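Local coordinates for protein nigritoxine (Vibrio nigripulchritudo, PDB 5M41) that acts as a bacterial toxin against crustaceans and insects, with a previously unseen fold, at residues Lys350-Ile362 and Thr424-Ile438. Numbering follows the deposited sequence.
Sequences KNLGQVVRGGISI and TRPTYRNHEGEVRPI
A classic beta bulge sets Val356 and Arg357 together opposite the single residue Thr427, where strand 354-357 pairs antiparallel with strand 427-429 at the edge of a three-stranded sheet completed by strand 435-437. Thr427 O takes the N-H of Val356 at 2.9 Å and, weakly, that of Arg357. The extra residue turns the CB of Val356 toward the partner strand, 3.2 Å from Thr427 OG1; a compact beta-branched residue suits this tight seat, and its CG2 reaches on toward Val435 CG1. Ahead of the bulge, Arg429 N donates to Gln354 O at 2.8 Å.

On the face bearing Val355 and Tyr428, Leu352 is the bump that covers the ring: its CD1 lies 3.8 Å from the Tyr428 ring centroid, a CH-pi contact offset toward the rim. With CG anti to the backbone N (chi1 -179°), Leu352 reaches across the ring, while its CD2 meets Ile438 CG2; Ile283 of helix 277-283 touches both Leu352 and Tyr428.

After the bulge, Gly359 takes backbone angles open to glycine and lets the 424-426 chain run close, and Ile360 N bonds to Thr424 O. The puckered ring of Pro426 sets CG and CD against Ser361 OG, whose small side chain fits beside it; a water joins this hydroxyl to Arg425 NE and Ile438 O, while Arg425 NH1 hydrogen-bonds to Val273 O. A bend at chi3 (-62°) folds the Arg357 chain back, and NE hydrogen-bonds to Gly358 O at 2.8 Å, with NH2 adding a weak second bond, while NH1 forms a salt bridge with Asp259. Over one face of this guanidinium, the methyl CG2 of Thr424 sits 3.6 Å from Arg357 CZ.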
ATOM      1  N   LYS A 350       6.989 -12.649 -13.978  1.00 73.33           N
ATOM      2  CA  LYS A 350       7.633 -13.967 -14.037  1.00 79.96           C
ATOM      3  C   LYS A 350       9.164 -13.891 -13.931  1.00 80.40           C
ATOM      4  O   LYS A 350       9.805 -14.839 -13.472  1.00 84.04           O
ATOM      5  CB  LYS A 350       7.163 -14.736 -15.284  1.00 87.75           C
ATOM      6  CG  LYS A 350       5.870 -15.516 -15.028  1.00 93.24           C
ATOM      7  CD  LYS A 350       4.716 -15.099 -15.937  1.00 97.68           C
ATOM      8  CE  LYS A 350       3.375 -15.460 -15.297  1.00 98.45           C
ATOM      9  NZ  LYS A 350       2.193 -14.866 -15.992  1.00 97.65           N
ATOM     10  N   ASN A 351       9.727 -12.744 -14.314  1.00 76.02           N
ATOM     11  CA  ASN A 351      11.125 -12.410 -14.058  1.00 76.03           C
ATOM     12  C   ASN A 351      11.558 -12.307 -12.577  1.00 73.20           C
ATOM     13  O   ASN A 351      12.751 -12.385 -12.263  1.00 74.81           O
ATOM     14  CB  ASN A 351      11.449 -11.097 -14.751  1.00 81.93           C
ATOM     15  CG  ASN A 351      12.835 -11.084 -15.343  1.00 89.73           C
ATOM     16  OD1 ASN A 351      13.303 -12.096 -15.865  1.00 93.16           O
ATOM     17  ND2 ASN A 351      13.500  -9.931 -15.278  1.00 91.31           N
ATOM     18  N   LEU A 352      10.594 -12.136 -11.668  1.00 66.29           N
ATOM     19  CA  LEU A 352      10.886 -11.917 -10.245  1.00 61.58           C
ATOM     20  C   LEU A 352      11.551 -13.111  -9.556  1.00 60.40           C
ATOM     21  O   LEU A 352      12.455 -12.934  -8.750  1.00 61.05           O
ATOM     22  CB  LEU A 352       9.599 -11.548  -9.491  1.00 56.35           C
ATOM     23  CG  LEU A 352       9.687 -11.267  -7.993  1.00 52.38           C
ATOM     24  CD1 LEU A 352      10.502 -10.014  -7.752  1.00 52.01           C
ATOM     25  CD2 LEU A 352       8.305 -11.112  -7.364  1.00 50.63           C
ATOM     26  N   GLY A 353      11.081 -14.317  -9.869  1.00 61.09           N
ATOM     27  CA  GLY A 353      11.468 -15.543  -9.154  1.00 60.47           C
ATOM     28  C   GLY A 353      10.216 -16.311  -8.748  1.00 58.58           C
ATOM     29  O   GLY A 353       9.140 -16.068  -9.293  1.00 61.18           O
ATOM     30  N   GLN A 354      10.346 -17.253  -7.812  1.00 54.39           N
ATOM     31  CA  GLN A 354       9.189 -17.939  -7.250  1.00 49.13           C
ATOM     32  C   GLN A 354       8.469 -17.067  -6.240  1.00 44.63           C
ATOM     33  O   GLN A 354       9.101 -16.527  -5.334  1.00 43.77           O
ATOM     34  CB  GLN A 354       9.637 -19.145  -6.463  1.00 51.96           C
ATOM     35  CG  GLN A 354       9.607 -20.468  -7.165  1.00 51.55           C
ATOM     36  CD  GLN A 354      10.237 -21.515  -6.292  1.00 49.30           C
ATOM     37  OE1 GLN A 354      11.044 -22.302  -6.767  1.00 52.13           O
ATOM     38  NE2 GLN A 354       9.913 -21.500  -4.986  1.00 47.03           N
ATOM     39  N   VAL A 355       7.154 -16.954  -6.365  1.00 42.45           N
ATOM     40  CA  VAL A 355       6.366 -16.396  -5.280  1.00 40.43           C
ATOM     41  C   VAL A 355       6.245 -17.485  -4.210  1.00 42.66           C
ATOM     42  O   VAL A 355       5.800 -18.612  -4.511  1.00 41.80           O
ATOM     43  CB  VAL A 355       4.974 -15.929  -5.742  1.00 40.28           C
ATOM     44  CG1 VAL A 355       4.106 -15.522  -4.534  1.00 36.34           C
ATOM     45  CG2 VAL A 355       5.111 -14.734  -6.693  1.00 41.30           C
ATOM     46  N   VAL A 356       6.652 -17.153  -2.986  1.00 38.99           N
ATOM     47  CA  VAL A 356       6.621 -18.110  -1.874  1.00 38.80           C
ATOM     48  C   VAL A 356       5.242 -18.093  -1.197  1.00 36.55           C
ATOM     49  O   VAL A 356       4.608 -19.121  -1.070  1.00 36.31           O
ATOM     50  CB  VAL A 356       7.786 -17.880  -0.877  1.00 38.54           C
ATOM     51  CG1 VAL A 356       7.698 -18.824   0.317  1.00 39.62           C
ATOM     52  CG2 VAL A 356       9.127 -18.138  -1.582  1.00 40.15           C
ATOM     53  N   ARG A 357       4.761 -16.911  -0.835  1.00 35.03           N
ATOM     54  CA  ARG A 357       3.494 -16.790  -0.137  1.00 33.90           C
ATOM     55  C   ARG A 357       2.857 -15.449  -0.467  1.00 33.46           C
ATOM     56  O   ARG A 357       3.577 -14.467  -0.736  1.00 33.85           O
ATOM     57  CB  ARG A 357       3.714 -16.930   1.394  1.00 32.22           C
ATOM     58  CG  ARG A 357       4.676 -15.899   1.996  1.00 33.70           C
ATOM     59  CD  ARG A 357       4.459 -15.703   3.509  1.00 34.17           C
ATOM     60  NE  ARG A 357       3.107 -15.187   3.710  1.00 34.22           N
ATOM     61  CZ  ARG A 357       2.200 -15.643   4.561  1.00 33.73           C
ATOM     62  NH1 ARG A 357       2.475 -16.624   5.423  1.00 33.83           N
ATOM     63  NH2 ARG A 357       1.009 -15.060   4.575  1.00 31.37           N
ATOM     64  N   GLY A 358       1.526 -15.398  -0.435  1.00 31.12           N
ATOM     65  CA  GLY A 358       0.831 -14.119  -0.504  1.00 31.43           C
ATOM     66  C   GLY A 358       0.906 -13.359   0.822  1.00 32.34           C
ATOM     67  O   GLY A 358       1.573 -13.794   1.755  1.00 31.16           O
ATOM     68  N   GLY A 359       0.223 -12.219   0.909  1.00 31.48           N
ATOM     69  CA  GLY A 359       0.210 -11.438   2.125  1.00 32.27           C
ATOM     70  C   GLY A 359      -0.298 -10.030   1.927  1.00 33.39           C
ATOM     71  O   GLY A 359      -1.005  -9.725   0.949  1.00 33.29           O
ATOM     72  N   ILE A 360       0.043  -9.177   2.882  1.00 33.70           N
ATOM     73  CA  ILE A 360      -0.366  -7.769   2.860  1.00 34.21           C
ATOM     74  C   ILE A 360       0.911  -6.960   2.893  1.00 33.86           C
ATOM     75  O   ILE A 360       1.772  -7.212   3.727  1.00 36.22           O
ATOM     76  CB  ILE A 360      -1.265  -7.402   4.080  1.00 34.96           C
ATOM     77  CG1 ILE A 360      -2.459  -8.371   4.205  1.00 35.18           C
ATOM     78  CG2 ILE A 360      -1.753  -5.955   3.991  1.00 34.32           C
ATOM     79  CD1 ILE A 360      -3.431  -8.372   3.023  1.00 33.78           C
ATOM     80  N   SER A 361       1.054  -6.025   1.959  1.00 34.63           N
ATOM     81  CA  SER A 361       2.164  -5.073   2.001  1.00 35.65           C
ATOM     82  C   SER A 361       1.606  -3.714   2.350  1.00 35.40           C
ATOM     83  O   SER A 361       0.552  -3.318   1.851  1.00 36.97           O
ATOM     84  CB  SER A 361       2.872  -4.997   0.651  1.00 37.30           C
ATOM     85  OG  SER A 361       3.324  -6.279   0.242  1.00 41.16           O
ATOM     86  N   ILE A 362       2.317  -2.986   3.184  1.00 37.27           N
ATOM     87  CA  ILE A 362       1.882  -1.669   3.613  1.00 39.72           C
ATOM     88  C   ILE A 362       2.879  -0.663   3.033  1.00 39.96           C
ATOM     89  O   ILE A 362       4.077  -0.781   3.245  1.00 39.86           O
ATOM     90  CB  ILE A 362       1.775  -1.586   5.162  1.00 42.22           C
ATOM     91  CG1 ILE A 362       0.614  -2.472   5.664  1.00 40.49           C
ATOM     92  CG2 ILE A 362       1.547  -0.139   5.615  1.00 43.02           C
ATOM     93  CD1 ILE A 362       0.624  -2.724   7.167  1.00 44.37           C
ATOM     94  N   THR A 424       1.270 -10.557   7.916  1.00 39.56           N
ATOM     95  CA  THR A 424       2.471 -11.081   7.251  1.00 38.21           C
ATOM     96  C   THR A 424       2.540 -10.625   5.771  1.00 36.78           C
ATOM     97  O   THR A 424       1.536 -10.687   5.030  1.00 36.85           O
ATOM     98  CB  THR A 424       2.469 -12.619   7.372  1.00 37.77           C
ATOM     99  OG1 THR A 424       2.402 -12.927   8.752  1.00 40.63           O
ATOM    100  CG2 THR A 424       3.733 -13.275   6.798  1.00 36.78           C
ATOM    101  N   ARG A 425       3.723 -10.178   5.366  1.00 35.51           N
ATOM    102  CA  ARG A 425       4.006  -9.693   4.011  1.00 35.73           C
ATOM    103  C   ARG A 425       4.191 -10.843   3.028  1.00 34.61           C
ATOM    104  O   ARG A 425       4.605 -11.925   3.427  1.00 34.25           O
ATOM    105  CB  ARG A 425       5.296  -8.874   4.050  1.00 37.40           C
ATOM    106  CG  ARG A 425       5.157  -7.576   4.848  1.00 40.15           C
ATOM    107  CD  ARG A 425       6.519  -7.021   5.241  1.00 43.20           C
ATOM    108  NE  ARG A 425       7.126  -6.311   4.116  1.00 48.42           N
ATOM    109  CZ  ARG A 425       8.382  -5.843   4.097  1.00 51.64           C
ATOM    110  NH1 ARG A 425       9.184  -6.026   5.146  1.00 54.27           N
ATOM    111  NH2 ARG A 425       8.838  -5.204   3.016  1.00 50.49           N
ATOM    112  N   PRO A 426       3.863 -10.624   1.740  1.00 33.16           N
ATOM    113  CA  PRO A 426       4.144 -11.641   0.735  1.00 33.25           C
ATOM    114  C   PRO A 426       5.651 -11.756   0.546  1.00 33.89           C
ATOM    115  O   PRO A 426       6.370 -10.788   0.802  1.00 32.86           O
ATOM    116  CB  PRO A 426       3.496 -11.062  -0.537  1.00 31.68           C
ATOM    117  CG  PRO A 426       3.595  -9.561  -0.317  1.00 33.43           C
ATOM    118  CD  PRO A 426       3.215  -9.437   1.144  1.00 32.40           C
ATOM    119  N   THR A 427       6.127 -12.929   0.129  1.00 33.08           N
ATOM    120  CA  THR A 427       7.551 -13.128  -0.061  1.00 34.38           C
ATOM    121  C   THR A 427       7.830 -13.821  -1.402  1.00 35.91           C
ATOM    122  O   THR A 427       6.964 -14.459  -1.983  1.00 35.05           O
ATOM    123  CB  THR A 427       8.223 -13.974   1.064  1.00 35.95           C
ATOM    124  OG1 THR A 427       7.776 -15.329   0.979  1.00 32.44           O
ATOM    125  CG2 THR A 427       7.998 -13.436   2.492  1.00 35.19           C
ATOM    126  N   TYR A 428       9.060 -13.699  -1.882  1.00 38.39           N
ATOM    127  CA  TYR A 428       9.492 -14.387  -3.090  1.00 40.79           C
ATOM    128  C   TYR A 428      10.903 -14.904  -2.886  1.00 43.98           C
ATOM    129  O   TYR A 428      11.599 -14.493  -1.957  1.00 42.97           O
ATOM    130  CB  TYR A 428       9.453 -13.465  -4.318  1.00 41.01           C
ATOM    131  CG  TYR A 428      10.567 -12.439  -4.384  1.00 42.69           C
ATOM    132  CD1 TYR A 428      11.654 -12.615  -5.248  1.00 45.82           C
ATOM    133  CD2 TYR A 428      10.527 -11.282  -3.591  1.00 40.96           C
ATOM    134  CE1 TYR A 428      12.673 -11.662  -5.337  1.00 48.33           C
ATOM    135  CE2 TYR A 428      11.543 -10.339  -3.648  1.00 44.03           C
ATOM    136  CZ  TYR A 428      12.609 -10.529  -4.520  1.00 47.78           C
ATOM    137  OH  TYR A 428      13.600  -9.575  -4.579  1.00 52.37           O
ATOM    138  N   ARG A 429      11.298 -15.833  -3.738  1.00 47.03           N
ATOM    139  CA  ARG A 429      12.629 -16.384  -3.694  1.00 54.48           C
ATOM    140  C   ARG A 429      13.349 -15.920  -4.948  1.00 59.64           C
ATOM    141  O   ARG A 429      12.919 -16.212  -6.063  1.00 60.08           O
ATOM    142  CB  ARG A 429      12.567 -17.916  -3.617  1.00 56.32           C
ATOM    143  CG  ARG A 429      13.924 -18.612  -3.713  1.00 63.17           C
ATOM    144  CD  ARG A 429      13.766 -20.130  -3.782  1.00 66.97           C
ATOM    145  NE  ARG A 429      12.632 -20.527  -2.961  1.00 67.84           N
ATOM    146  CZ  ARG A 429      12.700 -20.819  -1.661  1.00 70.06           C
ATOM    147  NH1 ARG A 429      13.866 -20.814  -1.010  1.00 72.48           N
ATOM    148  NH2 ARG A 429      11.589 -21.135  -1.013  1.00 68.27           N
ATOM    149  N   ASN A 430      14.427 -15.169  -4.759  1.00 65.31           N
ATOM    150  CA  ASN A 430      15.216 -14.681  -5.890  1.00 73.62           C
ATOM    151  C   ASN A 430      16.041 -15.796  -6.533  1.00 80.59           C
ATOM    152  O   ASN A 430      15.973 -16.971  -6.133  1.00 76.45           O
ATOM    153  CB  ASN A 430      16.095 -13.488  -5.487  1.00 73.99           C
ATOM    154  CG  ASN A 430      17.161 -13.852  -4.464  1.00 75.52           C
ATOM    155  OD1 ASN A 430      17.642 -14.987  -4.418  1.00 72.94           O
ATOM    156  ND2 ASN A 430      17.550 -12.875  -3.643  1.00 74.42           N
ATOM    157  N   HIS A 431      16.827 -15.421  -7.531  1.00 93.39           N
ATOM    158  CA  HIS A 431      17.546 -16.397  -8.342  1.00102.79           C
ATOM    159  C   HIS A 431      18.535 -17.223  -7.546  1.00103.61           C
ATOM    160  O   HIS A 431      18.785 -18.382  -7.882  1.00108.70           O
ATOM    161  CB  HIS A 431      18.178 -15.702  -9.552  1.00110.62           C
ATOM    162  CG  HIS A 431      17.241 -14.716 -10.245  1.00117.77           C
ATOM    163  ND1 HIS A 431      16.081 -15.096 -10.829  1.00117.87           N
ATOM    164  CD2 HIS A 431      17.330 -13.330 -10.418  1.00119.20           C
ATOM    165  CE1 HIS A 431      15.466 -14.016 -11.354  1.00116.63           C
ATOM    166  NE2 HIS A 431      16.231 -12.936 -11.103  1.00118.77           N
ATOM    167  N   GLU A 432      19.067 -16.655  -6.462  1.00101.34           N
ATOM    168  CA  GLU A 432      20.071 -17.338  -5.633  1.00 97.96           C
ATOM    169  C   GLU A 432      19.478 -18.011  -4.395  1.00 90.44           C
ATOM    170  O   GLU A 432      20.207 -18.404  -3.486  1.00 92.28           O
ATOM    171  CB  GLU A 432      21.198 -16.382  -5.225  1.00102.34           C
ATOM    172  CG  GLU A 432      21.596 -15.381  -6.294  1.00108.39           C
ATOM    173  CD  GLU A 432      20.745 -14.126  -6.241  1.00111.63           C
ATOM    174  OE1 GLU A 432      20.650 -13.529  -5.146  1.00110.70           O
ATOM    175  OE2 GLU A 432      20.167 -13.743  -7.285  1.00112.36           O
ATOM    176  N   GLY A 433      18.158 -18.142  -4.358  1.00 82.94           N
ATOM    177  CA  GLY A 433      17.502 -18.877  -3.280  1.00 74.69           C
ATOM    178  C   GLY A 433      17.172 -18.103  -2.008  1.00 71.88           C
ATOM    179  O   GLY A 433      16.692 -18.699  -1.039  1.00 68.17           O
ATOM    180  N   GLU A 434      17.407 -16.787  -1.999  1.00 66.39           N
ATOM    181  CA  GLU A 434      17.083 -15.967  -0.831  1.00 62.75           C
ATOM    182  C   GLU A 434      15.584 -15.600  -0.804  1.00 57.19           C
ATOM    183  O   GLU A 434      15.031 -15.086  -1.789  1.00 54.32           O
ATOM    184  CB  GLU A 434      17.929 -14.687  -0.815  1.00 68.95           C
ATOM    185  CG  GLU A 434      19.437 -14.896  -0.724  1.00 74.50           C
ATOM    186  CD  GLU A 434      20.241 -13.696  -1.238  1.00 81.06           C
ATOM    187  OE1 GLU A 434      19.663 -12.604  -1.453  1.00 82.49           O
ATOM    188  OE2 GLU A 434      21.470 -13.846  -1.431  1.00 87.62           O
ATOM    189  N   VAL A 435      14.932 -15.857   0.323  1.00 51.46           N
ATOM    190  CA  VAL A 435      13.531 -15.496   0.475  1.00 47.09           C
ATOM    191  C   VAL A 435      13.453 -14.054   1.003  1.00 48.16           C
ATOM    192  O   VAL A 435      14.060 -13.738   2.028  1.00 48.63           O
ATOM    193  CB  VAL A 435      12.784 -16.473   1.416  1.00 45.10           C
ATOM    194  CG1 VAL A 435      11.342 -16.030   1.588  1.00 42.82           C
ATOM    195  CG2 VAL A 435      12.816 -17.905   0.856  1.00 44.31           C
ATOM    196  N   ARG A 436      12.741 -13.176   0.291  1.00 46.65           N
ATOM    197  CA  ARG A 436      12.609 -11.762   0.659  0.50 47.75           C
ATOM    198  C   ARG A 436      11.154 -11.314   0.532  1.00 44.01           C
ATOM    199  O   ARG A 436      10.431 -11.830  -0.309  1.00 41.94           O
ATOM    200  CB  ARG A 436      13.454 -10.878  -0.277  0.50 51.54           C
ATOM    201  CG  ARG A 436      14.917 -11.269  -0.415  0.50 55.86           C
ATOM    202  CD  ARG A 436      15.706 -10.199  -1.154  0.50 60.00           C
ATOM    203  NE  ARG A 436      17.061 -10.058  -0.624  0.50 64.43           N
ATOM    204  CZ  ARG A 436      17.917  -9.117  -1.002  0.50 67.38           C
ATOM    205  NH1 ARG A 436      17.565  -8.228  -1.922  0.50 69.49           N
ATOM    206  NH2 ARG A 436      19.126  -9.067  -0.463  0.50 71.22           N
ATOM    207  N   PRO A 437      10.734 -10.319   1.326  1.00 43.64           N
ATOM    208  CA  PRO A 437       9.412  -9.779   1.069  1.00 42.67           C
ATOM    209  C   PRO A 437       9.283  -9.139  -0.331  1.00 43.01           C
ATOM    210  O   PRO A 437      10.235  -8.551  -0.842  1.00 43.82           O
ATOM    211  CB  PRO A 437       9.227  -8.731   2.178  1.00 44.04           C
ATOM    212  CG  PRO A 437      10.610  -8.448   2.671  1.00 47.99           C
ATOM    213  CD  PRO A 437      11.325  -9.759   2.558  1.00 45.71           C
ATOM    214  N   ILE A 438       8.119  -9.274  -0.948  1.00 38.75           N
ATOM    215  CA  ILE A 438       7.866  -8.596  -2.216  1.00 38.97           C
ATOM    216  C   ILE A 438       7.679  -7.091  -1.975  1.00 40.54           C
ATOM    217  O   ILE A 438       6.917  -6.693  -1.101  1.00 39.27           O
ATOM    218  CB  ILE A 438       6.664  -9.181  -3.007  1.00 36.48           C
ATOM    219  CG1 ILE A 438       6.680 -10.727  -2.940  1.00 35.25           C
ATOM    220  CG2 ILE A 438       6.734  -8.687  -4.467  1.00 37.70           C
ATOM    221  CD1 ILE A 438       5.656 -11.420  -3.836  1.00 35.48           C
TER
HETATM  222  O   HOH W   1       3.818  -6.498  -2.436  1.00 28.81           O
HETATM  223  O   HOH W   2       5.819  -6.733   1.286  1.00 39.29           O